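PDB 1YR2: prolyl oligopeptidase from Novosphingobium capsulatum, which probably hydrolyses oligopeptides after proline and, far less readily, after alanine, as a serine endopeptidase of the S9A family. Local coordinates for residues A[149-154]-A[175-180]; A[331-336]-A[364-369]; A[341-346]-A[374-379]; A[557-562]-A[567-572]; A[591-596]-A[715-720]. All coordinates share one frame; numbering follows the deposited sequence.

The five contacts fall into two groups, three in the N-terminal beta-propeller and two in the alpha/beta-hydrolase domain. Contact 1 joins two successive four-stranded sheets, 110-152 and 163-210. Contacts 2 and 3 bridge the sheets 320-357 and 365-400; their centres lie 7 Å apart, their segments alternate along the chain, and Ser334 N to Lys342 O ties them together. Contact 1 is about 32 Å from contact 2 between centres. Contacts 4 and 5 follow later in the chain, centres about 10 Å apart, on neighbouring parallel strands 569-574 and 594-598, and join helices to the hydrolase sheet. Their centres lie about 51 Å from that of contact 1, and the two groups do not touch.

Contact 1: A[149-154]-A[175-180]; sequences RVLLDP and RLLAYS
Leu152 lays its two methyl groups over one face of the Tyr179 ring, where two adjoining four-stranded sheets of the N-terminal beta-propeller pack together. Leu152 CD1 stands 4.0 Å from the ring centroid of Tyr179 and 19° off the normal, a CH-pi contact. The other branch reaches the hydroxyl end of the ring, with Leu152 CD2 3.9 Å from Tyr179 CZ. Tyr179 CG sits between its backbone N and carbonyl carbon (chi1 63°), which puts a ring face against the leucine. Leu177 adds a second apolar partner: its CD2 meets Leu152 CD1 tip to tip at 4.0 Å.

The next layer is set by the backbone. Leu151 and Leu152 both face Leu135 and form a classic beta bulge on strand 149-152, the outermost strand of its sheet. Both leucines consequently direct their CB atoms toward strand 176-183, as consecutive residues of a regular strand would not. Around them, Leu135 and Trp168 touch Leu177, while Leu165 packs on Tyr179. No hydrogen bond crosses between the two segments, and their closest CA atoms, those of Leu151 and Leu177, are 9.2 Å apart. Leu151 CD2 completes the apolar cluster 4.2 Å from Leu177 CD2.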
# COMPACT_ATOMS: atom_id res chain seq x y z
N ARG A 149 -5.26 -25.30 15.65
CA ARG A 149 -4.95 -25.23 17.08
C ARG A 149 -4.12 -23.97 17.35
O ARG A 149 -3.21 -23.64 16.57
CB ARG A 149 -4.19 -26.50 17.49
CG ARG A 149 -3.56 -26.46 18.85
CD ARG A 149 -3.02 -27.78 19.29
NE ARG A 149 -2.12 -28.44 18.31
CZ ARG A 149 -0.78 -28.41 18.34
NH1 ARG A 149 -0.14 -27.68 19.25
NH2 ARG A 149 -0.09 -29.10 17.43
N VAL A 150 -4.45 -23.25 18.41
CA VAL A 150 -3.69 -22.08 18.78
C VAL A 150 -2.34 -22.50 19.36
O VAL A 150 -2.25 -23.11 20.41
CB VAL A 150 -4.43 -21.22 19.78
CG1 VAL A 150 -3.56 -20.04 20.24
CG2 VAL A 150 -5.78 -20.77 19.16
N LEU A 151 -1.30 -22.14 18.64
CA LEU A 151 0.07 -22.38 19.02
C LEU A 151 0.64 -21.20 19.79
O LEU A 151 1.26 -21.42 20.82
CB LEU A 151 0.91 -22.69 17.77
CG LEU A 151 2.35 -23.12 18.05
CD1 LEU A 151 2.45 -24.36 18.99
CD2 LEU A 151 3.06 -23.40 16.73
N LEU A 152 0.48 -19.97 19.29
CA LEU A 152 0.72 -18.77 20.09
C LEU A 152 -0.47 -17.83 20.07
O LEU A 152 -1.10 -17.64 19.03
CB LEU A 152 1.95 -18.00 19.58
CG LEU A 152 3.27 -18.75 19.40
CD1 LEU A 152 4.23 -17.89 18.58
CD2 LEU A 152 3.81 -19.07 20.76
N ASP A 153 -0.82 -17.26 21.23
CA ASP A 153 -1.80 -16.20 21.29
C ASP A 153 -1.22 -14.97 21.99
O ASP A 153 -1.32 -14.82 23.20
CB ASP A 153 -3.06 -16.63 21.98
CG ASP A 153 -4.18 -15.60 21.79
OD1 ASP A 153 -3.88 -14.44 21.42
OD2 ASP A 153 -5.38 -15.89 21.93
N PRO A 154 -0.64 -14.07 21.22
CA PRO A 154 0.05 -12.92 21.79
C PRO A 154 -0.86 -11.98 22.59
O PRO A 154 -0.37 -11.30 23.49
CB PRO A 154 0.64 -12.22 20.58
CG PRO A 154 0.57 -13.21 19.50
CD PRO A 154 -0.56 -14.09 19.75
N ARG A 175 8.86 -29.58 13.99
CA ARG A 175 8.63 -30.05 15.36
C ARG A 175 8.87 -28.98 16.43
O ARG A 175 8.35 -29.11 17.55
CB ARG A 175 9.42 -31.33 15.66
CG ARG A 175 9.06 -32.55 14.80
CD ARG A 175 9.76 -33.82 15.27
NE ARG A 175 9.30 -34.14 16.63
CZ ARG A 175 8.18 -34.81 16.92
NH1 ARG A 175 7.42 -35.28 15.97
NH2 ARG A 175 7.83 -35.01 18.19
N LEU A 176 9.60 -27.92 16.08
CA LEU A 176 9.85 -26.79 16.99
C LEU A 176 9.56 -25.48 16.29
O LEU A 176 9.60 -25.42 15.05
CB LEU A 176 11.32 -26.76 17.41
CG LEU A 176 11.80 -27.95 18.19
CD1 LEU A 176 13.33 -27.88 18.28
CD2 LEU A 176 11.15 -27.98 19.61
N LEU A 177 9.20 -24.47 17.06
CA LEU A 177 8.93 -23.16 16.51
C LEU A 177 9.67 -22.12 17.33
O LEU A 177 9.64 -22.12 18.56
CB LEU A 177 7.43 -22.91 16.47
CG LEU A 177 7.06 -21.58 15.82
CD1 LEU A 177 6.36 -21.82 14.57
CD2 LEU A 177 6.29 -20.75 16.79
N ALA A 178 10.34 -21.25 16.62
CA ALA A 178 11.08 -20.16 17.20
C ALA A 178 10.28 -18.92 16.94
O ALA A 178 9.69 -18.77 15.86
CB ALA A 178 12.47 -20.03 16.56
N TYR A 179 10.25 -18.01 17.93
CA TYR A 179 9.60 -16.76 17.73
C TYR A 179 10.25 -15.61 18.45
O TYR A 179 10.90 -15.82 19.45
CB TYR A 179 8.11 -16.88 18.06
CG TYR A 179 7.83 -17.21 19.46
CD1 TYR A 179 7.95 -18.52 19.93
CD2 TYR A 179 7.37 -16.24 20.33
CE1 TYR A 179 7.65 -18.83 21.25
CE2 TYR A 179 7.11 -16.54 21.63
CZ TYR A 179 7.23 -17.83 22.08
OH TYR A 179 6.94 -18.14 23.39
N SER A 180 10.07 -14.42 17.88
CA SER A 180 10.66 -13.18 18.38
C SER A 180 9.60 -12.33 19.08
O SER A 180 8.53 -12.06 18.49
CB SER A 180 11.13 -12.42 17.16
OG SER A 180 11.95 -11.43 17.57

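Contact 2: A[331-336]-A[364-369]; sequences WFVSGD and DNLESV
Val333 and Val369 bring their CA atoms to within 7.0 Å, yet no hydrogen bond joins segments 331-336 and 364-369. The two belong to different four-stranded sheets of the beta-propeller, strand 329-334 lying second in one and strand 365-372 outermost in the next, so the contact is packing between sheets. Glu367 and Ser368 both face Ser379 in a classic beta bulge. The bulge lets Leu366 and Val369, three residues apart, both point CB toward the segment of Val333.

Val333 is the wedge between them, and its two methyls divide the work. Val333 CG1, anti to the backbone N (chi1 178°), crosses the end of Leu366 at 4.1 Å from Leu366 CD2. Val333 CG2 lies beside the backbone N and faces Val369, 3.7 Å from Val369 CB. Ile343 of the adjacent strand 342-347 touches both Leu366 and Val369, extending the same apolar layer.

Beyond Val333 the strand ends in an ST turn: Asp336 N donates to Ser334 OG at 3.1 Å with an N-H...O angle of 166°. Ser334 points its CB away from the other segment; the side-chain contacts across it are all between apolar groups. The closest approach is Val333 CG2 to Val369 CG2, 3.6 Å.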
# COMPACT_ATOMS: atom_id res chain seq x y z
N TRP A 331 19.39 -18.64 -6.08
CA TRP A 331 18.78 -17.64 -6.95
C TRP A 331 18.62 -16.34 -6.16
O TRP A 331 18.26 -16.37 -5.01
CB TRP A 331 17.38 -18.09 -7.38
CG TRP A 331 17.47 -19.13 -8.45
CD1 TRP A 331 17.36 -18.92 -9.79
CD2 TRP A 331 17.74 -20.52 -8.29
NE1 TRP A 331 17.49 -20.11 -10.47
CE2 TRP A 331 17.71 -21.11 -9.58
CE3 TRP A 331 17.90 -21.35 -7.19
CZ2 TRP A 331 17.94 -22.47 -9.81
CZ3 TRP A 331 18.12 -22.73 -7.42
CH2 TRP A 331 18.14 -23.26 -8.72
N PHE A 332 18.84 -15.22 -6.84
CA PHE A 332 18.74 -13.89 -6.28
C PHE A 332 17.94 -12.97 -7.22
O PHE A 332 17.96 -13.13 -8.45
CB PHE A 332 20.16 -13.24 -6.12
CG PHE A 332 21.02 -13.91 -5.10
CD1 PHE A 332 21.77 -15.02 -5.48
CD2 PHE A 332 21.12 -13.45 -3.79
CE1 PHE A 332 22.58 -15.66 -4.59
CE2 PHE A 332 21.96 -14.10 -2.87
CZ PHE A 332 22.67 -15.21 -3.26
N VAL A 333 17.26 -12.00 -6.66
CA VAL A 333 16.72 -10.88 -7.46
C VAL A 333 17.83 -9.83 -7.42
O VAL A 333 18.15 -9.33 -6.35
CB VAL A 333 15.45 -10.28 -6.84
CG1 VAL A 333 14.95 -9.10 -7.65
CG2 VAL A 333 14.37 -11.38 -6.73
N SER A 334 18.36 -9.48 -8.59
CA SER A 334 19.47 -8.57 -8.69
C SER A 334 19.10 -7.28 -9.39
O SER A 334 18.43 -7.27 -10.42
CB SER A 334 20.65 -9.24 -9.40
OG SER A 334 21.74 -8.36 -9.49
N GLY A 335 19.64 -6.18 -8.84
CA GLY A 335 19.57 -4.84 -9.41
C GLY A 335 20.84 -4.44 -10.18
O GLY A 335 20.94 -3.30 -10.69
N ASP A 336 21.80 -5.36 -10.32
CA ASP A 336 23.12 -5.03 -10.88
C ASP A 336 23.00 -4.79 -12.38
O ASP A 336 22.72 -5.72 -13.14
CB ASP A 336 24.09 -6.15 -10.55
CG ASP A 336 25.49 -5.90 -11.09
OD1 ASP A 336 26.02 -4.79 -10.91
OD2 ASP A 336 26.11 -6.77 -11.73
N ASP A 364 9.05 -4.34 -17.32
CA ASP A 364 8.22 -4.20 -16.10
C ASP A 364 9.09 -4.33 -14.87
O ASP A 364 10.06 -5.13 -14.85
CB ASP A 364 7.17 -5.30 -16.03
CG ASP A 364 6.17 -5.24 -17.18
OD1 ASP A 364 5.88 -4.14 -17.70
OD2 ASP A 364 5.63 -6.27 -17.61
N ASN A 365 8.72 -3.58 -13.82
CA ASN A 365 9.40 -3.64 -12.56
C ASN A 365 9.17 -4.99 -11.88
O ASN A 365 8.01 -5.41 -11.68
CB ASN A 365 8.95 -2.48 -11.67
CG ASN A 365 9.82 -2.32 -10.44
OD1 ASN A 365 11.00 -2.69 -10.43
ND2 ASN A 365 9.25 -1.70 -9.40
N LEU A 366 10.26 -5.65 -11.52
CA LEU A 366 10.18 -6.91 -10.77
C LEU A 366 10.21 -6.63 -9.27
O LEU A 366 11.24 -6.24 -8.72
CB LEU A 366 11.33 -7.84 -11.10
CG LEU A 366 11.46 -9.19 -10.43
CD1 LEU A 366 10.24 -10.00 -10.73
CD2 LEU A 366 12.63 -9.91 -10.97
N GLU A 367 9.10 -6.94 -8.64
CA GLU A 367 8.86 -6.65 -7.25
C GLU A 367 9.42 -7.74 -6.30
O GLU A 367 10.07 -7.41 -5.31
CB GLU A 367 7.35 -6.51 -7.09
CG GLU A 367 6.82 -5.90 -5.84
CD GLU A 367 5.36 -5.44 -6.04
OE1 GLU A 367 4.46 -6.30 -6.37
OE2 GLU A 367 5.16 -4.21 -5.92
N SER A 368 9.23 -9.01 -6.63
CA SER A 368 9.58 -10.10 -5.70
C SER A 368 9.55 -11.42 -6.48
O SER A 368 8.91 -11.51 -7.55
CB SER A 368 8.61 -10.16 -4.48
OG SER A 368 7.33 -10.54 -4.93
N VAL A 369 10.28 -12.40 -5.96
CA VAL A 369 10.40 -13.70 -6.60
C VAL A 369 10.37 -14.72 -5.50
O VAL A 369 10.94 -14.48 -4.46
CB VAL A 369 11.71 -13.83 -7.37
CG1 VAL A 369 11.91 -15.23 -7.81
CG2 VAL A 369 11.71 -12.92 -8.57

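Contact 3: A[341-346]-A[374-379]; sequences KKIVRV and NRLFAS
Ile343 packs against both Leu376 and Ala378 where two consecutive four-stranded sheets of the beta-propeller face each other. Strand 342-347 is third in its sheet and strand 375-382 second in the following one. Their nearest CA atoms, those of Ile343 and Ala378, are 8.9 Å apart, and the separation is bridged by side chains without a hydrogen bond between the segments.

The packed part is small and entirely apolar. Ile343 uses both branches: CG2, anti to the backbone N, meets Leu376, whereas CG1 lies beside that N (chi1 -59°) and carries Ile343 CD1 to within 4.3 Å of Ala378 CB. The isoleucine and Leu376 slide past each other in opposite directions, with CD1 of the leucine doing the touching. All three residues are buried. Ile371 touches Leu376, and Leu366 touches Ala378, showing that strand 365-372 contributes to the same layer.

Away from these three residues the segments are held by other partners. Phe377 points its CB away from strand 342-347, and its ring packs instead on Val401 and Pro439. The partly exposed lysines lie toward one end: Lys341 NZ bonds to Gln319 OE1 and Lys342 NZ to the carbonyl oxygen of Asp336. At the other end Arg345 extends past the contact, touching Trp331 and making a long, weak ion pair with Asp356. Even the tightest point of the interface is an ordinary methyl contact, Ile343 CG2 to Leu376 CD1 at 4.2 Å.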
# COMPACT_ATOMS: atom_id res chain seq x y z
N LYS A 341 15.29 -4.73 -12.26
CA LYS A 341 15.73 -5.99 -11.63
C LYS A 341 15.67 -7.18 -12.59
O LYS A 341 15.01 -7.11 -13.61
CB LYS A 341 15.02 -6.34 -10.31
CG LYS A 341 14.77 -5.22 -9.26
CD LYS A 341 15.96 -4.45 -8.76
CE LYS A 341 15.51 -3.06 -8.18
NZ LYS A 341 14.48 -3.13 -7.08
N LYS A 342 16.41 -8.22 -12.23
CA LYS A 342 16.56 -9.44 -13.00
C LYS A 342 16.79 -10.61 -12.03
O LYS A 342 17.00 -10.44 -10.84
CB LYS A 342 17.74 -9.29 -13.98
CG LYS A 342 19.08 -9.15 -13.34
CD LYS A 342 20.18 -8.74 -14.32
CE LYS A 342 21.55 -8.72 -13.63
NZ LYS A 342 22.61 -8.20 -14.50
N ILE A 343 16.67 -11.82 -12.52
CA ILE A 343 16.92 -13.01 -11.72
C ILE A 343 18.24 -13.66 -12.12
O ILE A 343 18.42 -14.04 -13.27
CB ILE A 343 15.77 -13.99 -11.90
CG1 ILE A 343 14.46 -13.30 -11.47
CG2 ILE A 343 16.00 -15.21 -10.98
CD1 ILE A 343 13.26 -14.13 -11.69
N VAL A 344 19.11 -13.80 -11.15
CA VAL A 344 20.44 -14.39 -11.31
C VAL A 344 20.55 -15.70 -10.52
O VAL A 344 20.23 -15.78 -9.33
CB VAL A 344 21.55 -13.42 -10.88
CG1 VAL A 344 22.91 -14.05 -11.02
CG2 VAL A 344 21.52 -12.17 -11.73
N ARG A 345 21.04 -16.71 -11.22
CA ARG A 345 21.37 -18.01 -10.62
C ARG A 345 22.84 -18.10 -10.37
O ARG A 345 23.63 -17.88 -11.28
CB ARG A 345 20.94 -19.12 -11.52
CG ARG A 345 21.13 -20.52 -10.92
CD ARG A 345 20.75 -21.65 -11.85
NE ARG A 345 21.68 -21.66 -12.98
CZ ARG A 345 21.49 -22.22 -14.15
NH1 ARG A 345 20.42 -22.95 -14.43
NH2 ARG A 345 22.44 -22.07 -15.05
N VAL A 346 23.24 -18.35 -9.14
CA VAL A 346 24.66 -18.55 -8.85
C VAL A 346 24.91 -20.03 -8.56
O VAL A 346 24.28 -20.61 -7.69
CB VAL A 346 25.02 -17.74 -7.64
CG1 VAL A 346 26.49 -17.89 -7.30
CG2 VAL A 346 24.69 -16.33 -7.91
N ASN A 374 8.94 -26.76 -8.79
CA ASN A 374 10.22 -26.75 -9.54
C ASN A 374 10.38 -25.47 -10.32
O ASN A 374 11.08 -25.47 -11.31
CB ASN A 374 10.35 -27.93 -10.51
CG ASN A 374 10.39 -29.26 -9.79
OD1 ASN A 374 11.00 -29.37 -8.69
ND2 ASN A 374 9.70 -30.25 -10.33
N ARG A 375 9.79 -24.38 -9.83
CA ARG A 375 9.65 -23.16 -10.60
C ARG A 375 9.92 -21.89 -9.83
O ARG A 375 9.78 -21.79 -8.58
CB ARG A 375 8.24 -23.11 -11.16
CG ARG A 375 8.01 -24.02 -12.32
CD ARG A 375 6.57 -24.04 -12.76
NE ARG A 375 6.40 -24.67 -14.06
CZ ARG A 375 5.23 -24.70 -14.71
NH1 ARG A 375 4.11 -24.18 -14.17
NH2 ARG A 375 5.16 -25.21 -15.91
N LEU A 376 10.31 -20.87 -10.60
CA LEU A 376 10.38 -19.50 -10.13
C LEU A 376 9.06 -18.82 -10.41
O LEU A 376 8.51 -18.98 -11.48
CB LEU A 376 11.45 -18.71 -10.88
CG LEU A 376 12.90 -19.07 -10.64
CD1 LEU A 376 13.75 -18.65 -11.83
CD2 LEU A 376 13.37 -18.34 -9.34
N PHE A 377 8.57 -18.07 -9.45
CA PHE A 377 7.38 -17.22 -9.62
C PHE A 377 7.77 -15.77 -9.39
O PHE A 377 8.14 -15.36 -8.26
CB PHE A 377 6.25 -17.69 -8.68
CG PHE A 377 5.75 -19.04 -9.03
CD1 PHE A 377 4.82 -19.20 -10.07
CD2 PHE A 377 6.34 -20.16 -8.48
CE1 PHE A 377 4.39 -20.46 -10.45
CE2 PHE A 377 5.96 -21.41 -8.84
CZ PHE A 377 4.98 -21.59 -9.85
N ALA A 378 7.62 -14.96 -10.42
CA ALA A 378 8.17 -13.59 -10.46
C ALA A 378 7.00 -12.61 -10.54
O ALA A 378 6.23 -12.68 -11.48
CB ALA A 378 9.06 -13.42 -11.67
N SER A 379 6.84 -11.78 -9.50
CA SER A 379 5.78 -10.80 -9.45
C SER A 379 6.22 -9.44 -10.01
O SER A 379 7.07 -8.74 -9.44
CB SER A 379 5.29 -10.64 -8.00
OG SER A 379 4.70 -11.85 -7.61

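Contact 4: A[557-562]-A[567-572]; sequences WLIANG and HGLAIE
Leu569 opens its two methyls against the last turn of helix 544-560, one to each of two consecutive helix residues. Leu569 CD1 meets Leu558 CD1 at 4.2 Å, the two side chains crossing at about a right angle; Leu569 CD2 lies 4.3 Å from Ile559 CD1. Leu569 CG is anti to the backbone N (chi1 -174°), placing the fork between these helix side chains. Leu558 also reaches Met476 and Ile478 of strand 473-481, while Phe592 packs on Leu569, so the contact continues into a wider apolar layer.

The helix end has its own polar closure. Asn561, the first residue to leave helical angles, folds its amide back to Trp557: Asn561 ND2 donates to Trp557 O at 2.8 Å, in the carbonyl plane and on a lone pair. Asn561 N donates to Trp557 O as well, at 2.9 Å. The same ND2 stands 3.2 Å above one face of the Trp557 ring, offset toward its rim. Gly562 then takes a positive phi of 77° as the chain turns toward strand 569-574.

Helix 544-560 leading into strand 569-574, a strand parallel to 490-493, is the helix-on-sheet packing of alpha/beta folds, here of the alpha/beta-hydrolase domain.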
# COMPACT_ATOMS: atom_id res chain seq x y z
N TRP A 557 -13.45 10.80 -20.62
CA TRP A 557 -13.48 9.46 -21.19
C TRP A 557 -14.64 8.70 -20.59
O TRP A 557 -15.37 8.01 -21.29
CB TRP A 557 -12.17 8.70 -20.93
CG TRP A 557 -12.08 7.45 -21.69
CD1 TRP A 557 -11.51 7.27 -22.92
CD2 TRP A 557 -12.63 6.19 -21.31
NE1 TRP A 557 -11.64 5.97 -23.30
CE2 TRP A 557 -12.33 5.28 -22.34
CE3 TRP A 557 -13.35 5.73 -20.19
CZ2 TRP A 557 -12.73 3.94 -22.30
CZ3 TRP A 557 -13.74 4.40 -20.14
CH2 TRP A 557 -13.47 3.52 -21.21
N LEU A 558 -14.81 8.83 -19.29
CA LEU A 558 -15.84 8.07 -18.58
C LEU A 558 -17.24 8.49 -19.05
O LEU A 558 -18.14 7.68 -19.14
CB LEU A 558 -15.69 8.29 -17.10
CG LEU A 558 -14.47 7.74 -16.34
CD1 LEU A 558 -14.29 8.37 -14.91
CD2 LEU A 558 -14.56 6.24 -16.28
N ILE A 559 -17.40 9.78 -19.30
CA ILE A 559 -18.67 10.33 -19.82
C ILE A 559 -18.89 9.95 -21.25
O ILE A 559 -20.00 9.52 -21.62
CB ILE A 559 -18.76 11.86 -19.60
CG1 ILE A 559 -18.73 12.13 -18.09
CG2 ILE A 559 -20.04 12.41 -20.28
CD1 ILE A 559 -18.59 13.56 -17.66
N ALA A 560 -17.84 10.06 -22.06
CA ALA A 560 -17.93 9.76 -23.49
C ALA A 560 -18.18 8.29 -23.76
O ALA A 560 -18.78 7.89 -24.79
CB ALA A 560 -16.67 10.21 -24.19
N ASN A 561 -17.71 7.46 -22.86
CA ASN A 561 -17.73 6.03 -23.09
C ASN A 561 -18.80 5.29 -22.31
O ASN A 561 -18.79 4.07 -22.23
CB ASN A 561 -16.33 5.45 -22.88
CG ASN A 561 -15.40 5.88 -23.97
OD1 ASN A 561 -15.34 5.23 -25.01
ND2 ASN A 561 -14.78 7.08 -23.82
N GLY A 562 -19.75 6.05 -21.77
CA GLY A 562 -20.92 5.46 -21.14
C GLY A 562 -20.78 4.86 -19.76
O GLY A 562 -21.71 4.17 -19.28
N HIS A 567 -23.77 14.56 -15.89
CA HIS A 567 -23.80 15.29 -14.63
C HIS A 567 -23.68 14.38 -13.40
O HIS A 567 -24.10 14.74 -12.33
CB HIS A 567 -25.06 16.20 -14.57
CG HIS A 567 -25.10 17.22 -15.66
ND1 HIS A 567 -24.12 18.18 -15.82
CD2 HIS A 567 -25.93 17.35 -16.72
CE1 HIS A 567 -24.39 18.90 -16.90
NE2 HIS A 567 -25.47 18.41 -17.47
N GLY A 568 -23.04 13.23 -13.58
CA GLY A 568 -22.88 12.25 -12.51
C GLY A 568 -21.45 11.94 -12.11
O GLY A 568 -21.22 10.89 -11.52
N LEU A 569 -20.50 12.81 -12.42
CA LEU A 569 -19.11 12.58 -12.03
C LEU A 569 -18.70 13.31 -10.75
O LEU A 569 -18.83 14.54 -10.63
CB LEU A 569 -18.18 13.01 -13.19
CG LEU A 569 -16.70 12.72 -13.04
CD1 LEU A 569 -16.41 11.26 -12.77
CD2 LEU A 569 -15.99 13.19 -14.27
N ALA A 570 -18.22 12.56 -9.77
CA ALA A 570 -17.62 13.11 -8.56
C ALA A 570 -16.14 12.78 -8.53
O ALA A 570 -15.72 11.72 -9.00
CB ALA A 570 -18.27 12.53 -7.32
N ILE A 571 -15.33 13.65 -7.92
CA ILE A 571 -13.89 13.41 -7.85
C ILE A 571 -13.40 13.55 -6.43
O ILE A 571 -13.92 14.35 -5.67
CB ILE A 571 -13.11 14.37 -8.77
CG1 ILE A 571 -13.55 15.84 -8.58
CG2 ILE A 571 -13.30 13.94 -10.19
CD1 ILE A 571 -12.66 16.88 -9.31
N GLU A 572 -12.41 12.75 -6.05
CA GLU A 572 -11.86 12.79 -4.69
C GLU A 572 -10.35 12.65 -4.84
O GLU A 572 -9.86 11.97 -5.75
CB GLU A 572 -12.43 11.61 -3.88
CG GLU A 572 -12.13 11.70 -2.39
CD GLU A 572 -12.80 10.63 -1.49
OE1 GLU A 572 -13.82 10.00 -1.87
OE2 GLU A 572 -12.27 10.39 -0.38

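Contact 5: A[591-596]-A[715-720]; sequences LFAAAS and HFTGLT
Ala593 and Ala594 present their methyl groups to the last turn of helix 699-717, and the apolar contacts are the simplest part of the interface. Ala594 CB lies 3.9 Å from Phe716 CB, so the aromatic residue uses the root of its side chain here. Its CG is anti to the carbonyl carbon (chi1 -75°), carrying the ring away from the alanines; Pro682 and Phe712 both contact Phe716, the two phenyl planes meeting at about 55°. Ala593 CB touches Thr717 CG2 at 4.1 Å. The small alanine methyl lets the CA atoms of Ala593 and Thr717 lie 5.9 Å apart.

A methyl-to-carbonyl contact adds to these: Ala593 CB comes within 3.3 Å of Phe716 O. In the alpha/beta-hydrolase fold this places helix 699-717, near the C-terminus, against the parallel part of the central sheet, at the start of strand 594-598. Ala570 of neighbouring strand 569-574 also touches Thr717, and Leu713 one turn back packs on Ala594.

Hydrogen bonds hold each side without crossing the contact. Thr717 OG1, placed between its backbone N and carbonyl carbon (chi1 58°), bonds back to Leu713 O, leaving CG2 to face Ala593. Backbone bonds join Ala593 to Leu569 and Ala649, fixing it between two strands. The helix finishes in a Schellman motif, where two bonds return into the last turn and Gly718 adopts a phi of 82°. Farther along strand 594-598, Ser596 OG is hydrogen-bonded to Leu651 O.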
# COMPACT_ATOMS: atom_id res chain seq x y z
N LEU A 591 -17.22 19.99 -15.71
CA LEU A 591 -17.09 18.54 -15.86
C LEU A 591 -17.55 17.71 -14.66
O LEU A 591 -17.85 16.52 -14.81
CB LEU A 591 -15.65 18.22 -16.21
CG LEU A 591 -15.19 16.86 -16.73
CD1 LEU A 591 -16.04 16.31 -17.90
CD2 LEU A 591 -13.71 17.05 -17.15
N PHE A 592 -17.60 18.33 -13.47
CA PHE A 592 -17.75 17.63 -12.19
C PHE A 592 -19.02 18.07 -11.48
O PHE A 592 -19.30 19.25 -11.35
CB PHE A 592 -16.53 17.88 -11.27
CG PHE A 592 -15.22 17.64 -11.97
CD1 PHE A 592 -14.89 16.38 -12.42
CD2 PHE A 592 -14.36 18.69 -12.28
CE1 PHE A 592 -13.71 16.14 -13.12
CE2 PHE A 592 -13.17 18.46 -12.98
CZ PHE A 592 -12.85 17.17 -13.39
N ALA A 593 -19.81 17.11 -11.03
CA ALA A 593 -20.98 17.43 -10.23
C ALA A 593 -20.60 17.76 -8.82
O ALA A 593 -21.27 18.60 -8.17
CB ALA A 593 -21.96 16.29 -10.25
N ALA A 594 -19.57 17.10 -8.31
CA ALA A 594 -19.14 17.33 -6.94
C ALA A 594 -17.69 16.98 -6.80
O ALA A 594 -17.19 16.21 -7.55
CB ALA A 594 -19.97 16.51 -5.99
N ALA A 595 -17.02 17.55 -5.79
CA ALA A 595 -15.62 17.29 -5.52
C ALA A 595 -15.33 17.32 -4.03
O ALA A 595 -15.95 18.09 -3.28
CB ALA A 595 -14.75 18.35 -6.18
N SER A 596 -14.38 16.48 -3.58
CA SER A 596 -13.97 16.50 -2.18
C SER A 596 -12.44 16.39 -2.11
O SER A 596 -11.88 15.28 -2.19
CB SER A 596 -14.63 15.36 -1.39
OG SER A 596 -14.45 15.58 0.01
N HIS A 715 -25.38 12.63 -3.15
CA HIS A 715 -26.50 13.57 -3.27
C HIS A 715 -26.37 14.37 -4.57
O HIS A 715 -27.30 14.45 -5.36
CB HIS A 715 -26.50 14.50 -2.07
CG HIS A 715 -27.67 15.43 -2.04
ND1 HIS A 715 -28.95 14.99 -1.80
CD2 HIS A 715 -27.75 16.77 -2.23
CE1 HIS A 715 -29.78 16.02 -1.84
NE2 HIS A 715 -29.08 17.12 -2.09
N PHE A 716 -25.14 14.83 -4.85
CA PHE A 716 -24.91 15.71 -5.99
C PHE A 716 -24.63 14.97 -7.31
O PHE A 716 -24.63 15.60 -8.37
CB PHE A 716 -23.83 16.74 -5.63
CG PHE A 716 -24.35 17.79 -4.73
CD1 PHE A 716 -25.25 18.74 -5.23
CD2 PHE A 716 -24.04 17.80 -3.37
CE1 PHE A 716 -25.85 19.67 -4.36
CE2 PHE A 716 -24.61 18.74 -2.52
CZ PHE A 716 -25.51 19.68 -3.01
N THR A 717 -24.45 13.64 -7.27
CA THR A 717 -24.36 12.87 -8.48
C THR A 717 -25.60 12.04 -8.80
O THR A 717 -25.61 11.31 -9.80
CB THR A 717 -23.16 11.92 -8.48
OG1 THR A 717 -23.21 11.03 -7.36
CG2 THR A 717 -21.84 12.66 -8.39
N GLY A 718 -26.60 12.07 -7.95
CA GLY A 718 -27.81 11.29 -8.20
C GLY A 718 -27.72 9.83 -7.81
O GLY A 718 -28.51 9.02 -8.28
N LEU A 719 -26.82 9.47 -6.91
CA LEU A 719 -26.74 8.10 -6.44
C LEU A 719 -27.72 7.85 -5.32
O LEU A 719 -27.62 8.47 -4.26
CB LEU A 719 -25.34 7.75 -5.94
CG LEU A 719 -25.19 6.30 -5.45
CD1 LEU A 719 -25.43 5.32 -6.62
CD2 LEU A 719 -23.84 6.04 -4.79
N THR A 720 -28.62 6.90 -5.53
CA THR A 720 -29.45 6.36 -4.46
C THR A 720 -28.84 5.03 -4.03
O THR A 720 -28.85 4.10 -4.80
CB THR A 720 -30.90 6.19 -5.00
OG1 THR A 720 -31.50 7.49 -5.20
CG2 THR A 720 -31.79 5.48 -3.99